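Long-range contact in GRMZM2G135359 pseudokinase (PDB 6CPY), which forms the pseudokinase domain of a maize receptor-like transmembrane protein and may bind ATP, with kinase activity doubtful: residues 90-104 and 183-195. Residues are numbered along the deposited sequence; the frame is centred on the assembly and turned at random.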
loop_
_atom_site.group_PDB
_atom_site.type_symbol
_atom_site.label_atom_id
_atom_site.label_comp_id
_atom_site.label_asym_id
_atom_site.label_seq_id
_atom_site.Cartn_x
_atom_site.Cartn_y
_atom_site.Cartn_z
ATOM N N LYS A 90 13.258 -7.243 -10.679
ATOM C CA LYS A 90 13.429 -5.832 -10.343
ATOM C C LYS A 90 12.531 -5.437 -9.176
ATOM O O LYS A 90 12.976 -4.805 -8.231
ATOM C CB LYS A 90 13.099 -4.980 -11.572
ATOM C CG LYS A 90 13.307 -3.481 -11.423
ATOM C CD LYS A 90 13.367 -2.832 -12.800
ATOM C CE LYS A 90 14.680 -3.148 -13.511
ATOM N NZ LYS A 90 14.469 -3.655 -14.895
ATOM N N LYS A 91 11.266 -5.832 -9.237
ATOM C CA LYS A 91 10.348 -5.555 -8.131
ATOM C C LYS A 91 10.849 -6.163 -6.824
ATOM O O LYS A 91 10.842 -5.509 -5.789
ATOM C CB LYS A 91 8.933 -6.057 -8.437
ATOM C CG LYS A 91 7.997 -5.876 -7.248
ATOM C CD LYS A 91 6.555 -6.215 -7.538
ATOM C CE LYS A 91 5.724 -5.925 -6.297
ATOM N NZ LYS A 91 4.292 -6.265 -6.483
ATOM N N ILE A 92 11.277 -7.424 -6.861
ATOM C CA ILE A 92 11.743 -8.093 -5.652
ATOM C C ILE A 92 12.975 -7.397 -5.060
ATOM O O ILE A 92 13.044 -7.168 -3.854
ATOM C CB ILE A 92 12.034 -9.583 -5.906
ATOM C CG1 ILE A 92 10.709 -10.335 -6.094
ATOM C CG2 ILE A 92 12.866 -10.166 -4.765
ATOM C CD1 ILE A 92 10.838 -11.703 -6.719
ATOM N N THR A 93 13.936 -7.058 -5.914
ATOM C CA THR A 93 15.145 -6.373 -5.473
ATOM C C THR A 93 14.804 -5.053 -4.793
ATOM O O THR A 93 15.290 -4.783 -3.704
ATOM C CB THR A 93 16.108 -6.136 -6.655
ATOM O OG1 THR A 93 16.529 -7.406 -7.161
ATOM C CG2 THR A 93 17.329 -5.325 -6.217
ATOM N N ASN A 94 13.935 -4.267 -5.415
ATOM C CA ASN A 94 13.538 -2.976 -4.855
ATOM C C ASN A 94 12.745 -3.081 -3.543
ATOM O O ASN A 94 13.027 -2.349 -2.599
ATOM C CB ASN A 94 12.791 -2.154 -5.903
ATOM C CG ASN A 94 13.721 -1.622 -6.983
ATOM O OD1 ASN A 94 13.431 -1.713 -8.176
ATOM N ND2 ASN A 94 14.860 -1.074 -6.561
ATOM N N LEU A 95 11.787 -4.004 -3.461
ATOM C CA LEU A 95 11.070 -4.215 -2.193
ATOM C C LEU A 95 11.926 -4.856 -1.105
ATOM O O LEU A 95 11.642 -4.687 0.077
ATOM C CB LEU A 95 9.779 -5.018 -2.408
ATOM C CG LEU A 95 8.756 -4.344 -3.324
ATOM C CD1 LEU A 95 7.469 -5.156 -3.396
ATOM C CD2 LEU A 95 8.464 -2.917 -2.875
ATOM N N SER A 96 12.989 -5.567 -1.476
ATOM C CA SER A 96 13.887 -6.138 -0.468
ATOM C C SER A 96 14.567 -5.049 0.384
ATOM O O SER A 96 14.993 -5.323 1.497
ATOM C CB SER A 96 14.955 -7.020 -1.115
ATOM O OG SER A 96 15.889 -6.225 -1.819
ATOM N N LYS A 97 14.655 -3.825 -0.138
ATOM C CA LYS A 97 15.250 -2.698 0.595
ATOM C C LYS A 97 14.249 -1.930 1.466
ATOM O O LYS A 97 14.618 -0.945 2.108
ATOM C CB LYS A 97 15.923 -1.723 -0.379
ATOM C CG LYS A 97 16.999 -2.333 -1.272
ATOM C CD LYS A 97 17.979 -3.241 -0.532
ATOM C CE LYS A 97 18.731 -2.548 0.599
ATOM N NZ LYS A 97 19.893 -1.741 0.126
ATOM N N VAL A 98 12.989 -2.367 1.486
ATOM C CA VAL A 98 11.991 -1.793 2.383
ATOM C C VAL A 98 11.687 -2.787 3.498
ATOM O O VAL A 98 11.393 -3.964 3.253
ATOM C CB VAL A 98 10.690 -1.436 1.645
ATOM C CG1 VAL A 98 9.732 -0.691 2.569
ATOM C CG2 VAL A 98 10.985 -0.611 0.399
ATOM N N SER A 99 11.795 -2.311 4.728
ATOM C CA SER A 99 11.350 -3.054 5.883
ATOM C C SER A 99 10.734 -2.052 6.849
ATOM O O SER A 99 11.325 -1.732 7.883
ATOM C CB SER A 99 12.506 -3.789 6.549
ATOM O OG SER A 99 12.039 -4.479 7.696
ATOM N N HIS A 100 9.555 -1.543 6.505
ATOM C CA HIS A 100 8.918 -0.531 7.353
ATOM C C HIS A 100 7.713 -1.117 8.063
ATOM O O HIS A 100 6.954 -1.915 7.486
ATOM C CB HIS A 100 8.537 0.701 6.544
ATOM C CG HIS A 100 8.294 1.915 7.393
ATOM N ND1 HIS A 100 7.095 2.148 8.028
ATOM C CD2 HIS A 100 9.109 2.941 7.738
ATOM C CE1 HIS A 100 7.175 3.274 8.719
ATOM N NE2 HIS A 100 8.388 3.773 8.563
ATOM N N LYS A 101 7.531 -0.715 9.320
ATOM C CA LYS A 101 6.390 -1.147 10.117
ATOM C C LYS A 101 5.049 -0.900 9.417
ATOM O O LYS A 101 4.106 -1.659 9.599
ATOM C CB LYS A 101 6.418 -0.427 11.467
ATOM C CG LYS A 101 5.383 -0.884 12.474
ATOM C CD LYS A 101 5.234 0.133 13.595
ATOM C CE LYS A 101 6.522 0.295 14.386
ATOM N NZ LYS A 101 6.316 1.144 15.588
ATOM N N ASN A 102 4.970 0.161 8.615
ATOM C CA ASN A 102 3.736 0.559 7.939
ATOM C C ASN A 102 3.741 0.216 6.452
ATOM O O ASN A 102 2.955 0.770 5.669
ATOM C CB ASN A 102 3.471 2.059 8.151
ATOM C CG ASN A 102 3.248 2.398 9.608
ATOM O OD1 ASN A 102 4.062 3.077 10.227
ATOM N ND2 ASN A 102 2.164 1.877 10.178
ATOM N N PHE A 103 4.579 -0.758 6.076
ATOM C CA PHE A 103 4.560 -1.315 4.736
ATOM C C PHE A 103 4.200 -2.808 4.843
ATOM O O PHE A 103 4.533 -3.457 5.829
ATOM C CB PHE A 103 5.929 -1.147 4.054
ATOM C CG PHE A 103 5.929 -1.544 2.603
ATOM C CD1 PHE A 103 5.181 -0.832 1.682
ATOM C CD2 PHE A 103 6.669 -2.639 2.161
ATOM C CE1 PHE A 103 5.147 -1.190 0.353
ATOM C CE2 PHE A 103 6.641 -3.001 0.828
ATOM C CZ PHE A 103 5.879 -2.290 -0.073
ATOM N N MET A 104 3.501 -3.318 3.835
ATOM C CA MET A 104 3.226 -4.748 3.719
ATOM C C MET A 104 4.481 -5.410 3.128
ATOM O O MET A 104 4.616 -5.538 1.909
ATOM C CB MET A 104 1.993 -4.969 2.850
ATOM C CG MET A 104 1.618 -6.428 2.638
ATOM S SD MET A 104 -0.094 -6.614 2.065
ATOM C CE MET A 104 -0.920 -6.264 3.582
ATOM N N ASP A 183 -4.523 -4.655 15.052
ATOM C CA ASP A 183 -4.969 -3.498 15.858
ATOM C C ASP A 183 -5.133 -2.219 15.017
ATOM O O ASP A 183 -4.990 -1.087 15.513
ATOM C CB ASP A 183 -4.062 -3.273 17.077
ATOM C CG ASP A 183 -2.631 -2.996 16.709
ATOM O OD1 ASP A 183 -2.341 -2.728 15.518
ATOM O OD2 ASP A 183 -1.787 -3.043 17.629
ATOM N N PHE A 184 -5.457 -2.433 13.745
ATOM C CA PHE A 184 -5.817 -1.383 12.797
ATOM C C PHE A 184 -4.712 -0.373 12.511
ATOM O O PHE A 184 -4.988 0.790 12.244
ATOM C CB PHE A 184 -7.122 -0.711 13.229
ATOM C CG PHE A 184 -8.278 -1.655 13.241
ATOM C CD1 PHE A 184 -9.014 -1.875 12.090
ATOM C CD2 PHE A 184 -8.580 -2.391 14.382
ATOM C CE1 PHE A 184 -10.065 -2.771 12.082
ATOM C CE2 PHE A 184 -9.628 -3.299 14.380
ATOM C CZ PHE A 184 -10.375 -3.484 13.227
ATOM N N ALA A 185 -3.459 -0.814 12.556
ATOM C CA ALA A 185 -2.369 -0.004 12.034
ATOM C C ALA A 185 -2.343 -0.127 10.508
ATOM O O ALA A 185 -2.779 -1.137 9.944
ATOM C CB ALA A 185 -1.039 -0.434 12.627
ATOM N N ALA A 186 -1.822 0.896 9.843
ATOM C CA ALA A 186 -1.752 0.905 8.394
ATOM C C ALA A 186 -0.586 0.069 7.877
ATOM O O ALA A 186 0.508 0.137 8.416
ATOM C CB ALA A 186 -1.604 2.329 7.882
ATOM N N LYS A 187 -0.839 -0.688 6.810
ATOM C CA LYS A 187 0.212 -1.252 5.971
ATOM C C LYS A 187 -0.060 -0.936 4.509
ATOM O O LYS A 187 -0.975 -1.496 3.883
ATOM C CB LYS A 187 0.369 -2.765 6.218
ATOM C CG LYS A 187 1.287 -3.065 7.401
ATOM C CD LYS A 187 1.630 -4.546 7.530
ATOM C CE LYS A 187 2.483 -4.807 8.751
ATOM N NZ LYS A 187 3.889 -4.349 8.598
ATOM N N VAL A 188 0.716 0.002 3.972
ATOM C CA VAL A 188 0.642 0.350 2.562
ATOM C C VAL A 188 1.223 -0.829 1.781
ATOM O O VAL A 188 2.222 -1.412 2.200
ATOM C CB VAL A 188 1.439 1.618 2.233
ATOM C CG1 VAL A 188 1.346 1.946 0.748
ATOM C CG2 VAL A 188 0.944 2.791 3.082
ATOM N N SER A 189 0.593 -1.176 0.666
ATOM C CA SER A 189 1.010 -2.369 -0.088
ATOM C C SER A 189 1.408 -2.074 -1.517
ATOM O O SER A 189 1.045 -1.039 -2.094
ATOM C CB SER A 189 -0.090 -3.415 -0.086
ATOM O OG SER A 189 -1.178 -3.021 -0.891
ATOM N N ASP A 190 2.153 -3.011 -2.091
ATOM C CA ASP A 190 2.441 -3.009 -3.505
ATOM C C ASP A 190 2.389 -4.459 -3.995
ATOM O O ASP A 190 3.419 -5.138 -4.082
ATOM C CB ASP A 190 3.804 -2.404 -3.760
ATOM C CG ASP A 190 4.186 -2.416 -5.237
ATOM O OD1 ASP A 190 3.319 -2.576 -6.119
ATOM O OD2 ASP A 190 5.381 -2.273 -5.509
ATOM N N LEU A 191 1.182 -4.903 -4.309
ATOM C CA LEU A 191 0.912 -6.303 -4.642
ATOM C C LEU A 191 0.920 -6.594 -6.144
ATOM O O LEU A 191 1.097 -7.745 -6.557
ATOM C CB LEU A 191 -0.421 -6.711 -4.031
ATOM C CG LEU A 191 -0.457 -6.602 -2.504
ATOM C CD1 LEU A 191 -1.864 -6.797 -1.989
ATOM C CD2 LEU A 191 0.490 -7.598 -1.849
ATOM N N GLU A 192 0.726 -5.559 -6.952
ATOM C CA GLU A 192 0.621 -5.715 -8.394
ATOM C C GLU A 192 1.993 -5.958 -8.977
ATOM O O GLU A 192 2.961 -5.312 -8.590
ATOM C CB GLU A 192 0.016 -4.453 -9.020
ATOM C CG GLU A 192 -1.435 -4.203 -8.645
ATOM C CD GLU A 192 -2.418 -4.621 -9.724
ATOM O OE1 GLU A 192 -2.227 -5.692 -10.344
ATOM O OE2 GLU A 192 -3.403 -3.879 -9.942
ATOM N N PHE A 193 2.083 -6.886 -9.916
ATOM C CA PHE A 193 3.345 -7.130 -10.592
ATOM C C PHE A 193 3.655 -5.908 -11.460
ATOM O O PHE A 193 2.750 -5.339 -12.080
ATOM C CB PHE A 193 3.280 -8.415 -11.417
ATOM C CG PHE A 193 3.291 -9.665 -10.576
ATOM C CD1 PHE A 193 2.174 -10.045 -9.845
ATOM C CD2 PHE A 193 4.421 -10.468 -10.517
ATOM C CE1 PHE A 193 2.189 -11.194 -9.063
ATOM C CE2 PHE A 193 4.438 -11.618 -9.737
ATOM C CZ PHE A 193 3.324 -11.975 -9.004
ATOM N N TRP A 194 4.921 -5.493 -11.470
ATOM C CA TRP A 194 5.348 -4.276 -12.183
ATOM C C TRP A 194 5.325 -4.468 -13.705
ATOM O O TRP A 194 6.380 -4.572 -14.336
ATOM C CB TRP A 194 6.766 -3.867 -11.741
ATOM C CG TRP A 194 6.885 -3.346 -10.329
ATOM C CD1 TRP A 194 5.927 -3.366 -9.348
ATOM C CD2 TRP A 194 8.050 -2.762 -9.737
ATOM N NE1 TRP A 194 6.425 -2.815 -8.188
ATOM C CE2 TRP A 194 7.725 -2.434 -8.403
ATOM C CE3 TRP A 194 9.337 -2.471 -10.213
ATOM C CZ2 TRP A 194 8.645 -1.834 -7.534
ATOM C CZ3 TRP A 194 10.247 -1.878 -9.353
ATOM C CH2 TRP A 194 9.896 -1.564 -8.028
ATOM N N ASN A 195 4.131 -4.512 -14.290
ATOM C CA ASN A 195 3.984 -4.634 -15.745
ATOM C C ASN A 195 2.582 -4.241 -16.205
ATOM O O ASN A 195 2.144 -3.110 -15.986
ATOM C CB ASN A 195 4.329 -6.055 -16.220
ATOM C CG ASN A 195 3.484 -7.128 -15.556
ATOM O OD1 ASN A 195 2.257 -7.048 -15.533
ATOM N ND2 ASN A 195 4.144 -8.158 -15.034
HETATM O O HOH W 1 3.410 -9.001 -6.410
HETATM O O HOH W 2 3.132 -5.161 -0.377
#
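A single parallel bridge joins Phe103 to Val188: Val188 N donates to Asn102 O (2.9 Å) and Met104 N to Val188 O (2.8 Å). In the protein kinase fold this places the end of helix αC (82-96) and the following αC-β4 loop beside the segment of the DFG motif, here Asp190-Leu191-Glu192. Lys91 probably takes the place of the glutamate usual in αC. With CG anti to its backbone N (chi1 175°) and the rest extended, it runs across one face of the Trp194 indole; Lys91 CG sits over the five-membered ring, 3.7 Å from its centroid, in a CH-pi contact. Beyond the ring, Lys91 NZ donates to Glu192 O (2.7 Å) and Asp190 O, meeting each from above the carbonyl plane, while a water links it to Leu191 O. The Asp190 carboxylate lies farther off, a long salt bridge at 3.8 Å from OD1 to Lys91 NZ, and also pairs with Arg171. Asp190 OD2 accepts from Trp194 NE1, in the indole plane, at 2.9 Å, helping to fix the ring's rotation. A leucine in place of Trp194 would probably deprive the Lys91 methylenes of the flat ring face and leave Asp190 OD2 without this donor. Near the bridge, Lys187 NZ, salt-bridged to Glu123, grips Lys101 O and Phe103 O. Asn102 ND2 reaches a lone pair of Ala186 O at 3.0 Å, almost straight at 171°.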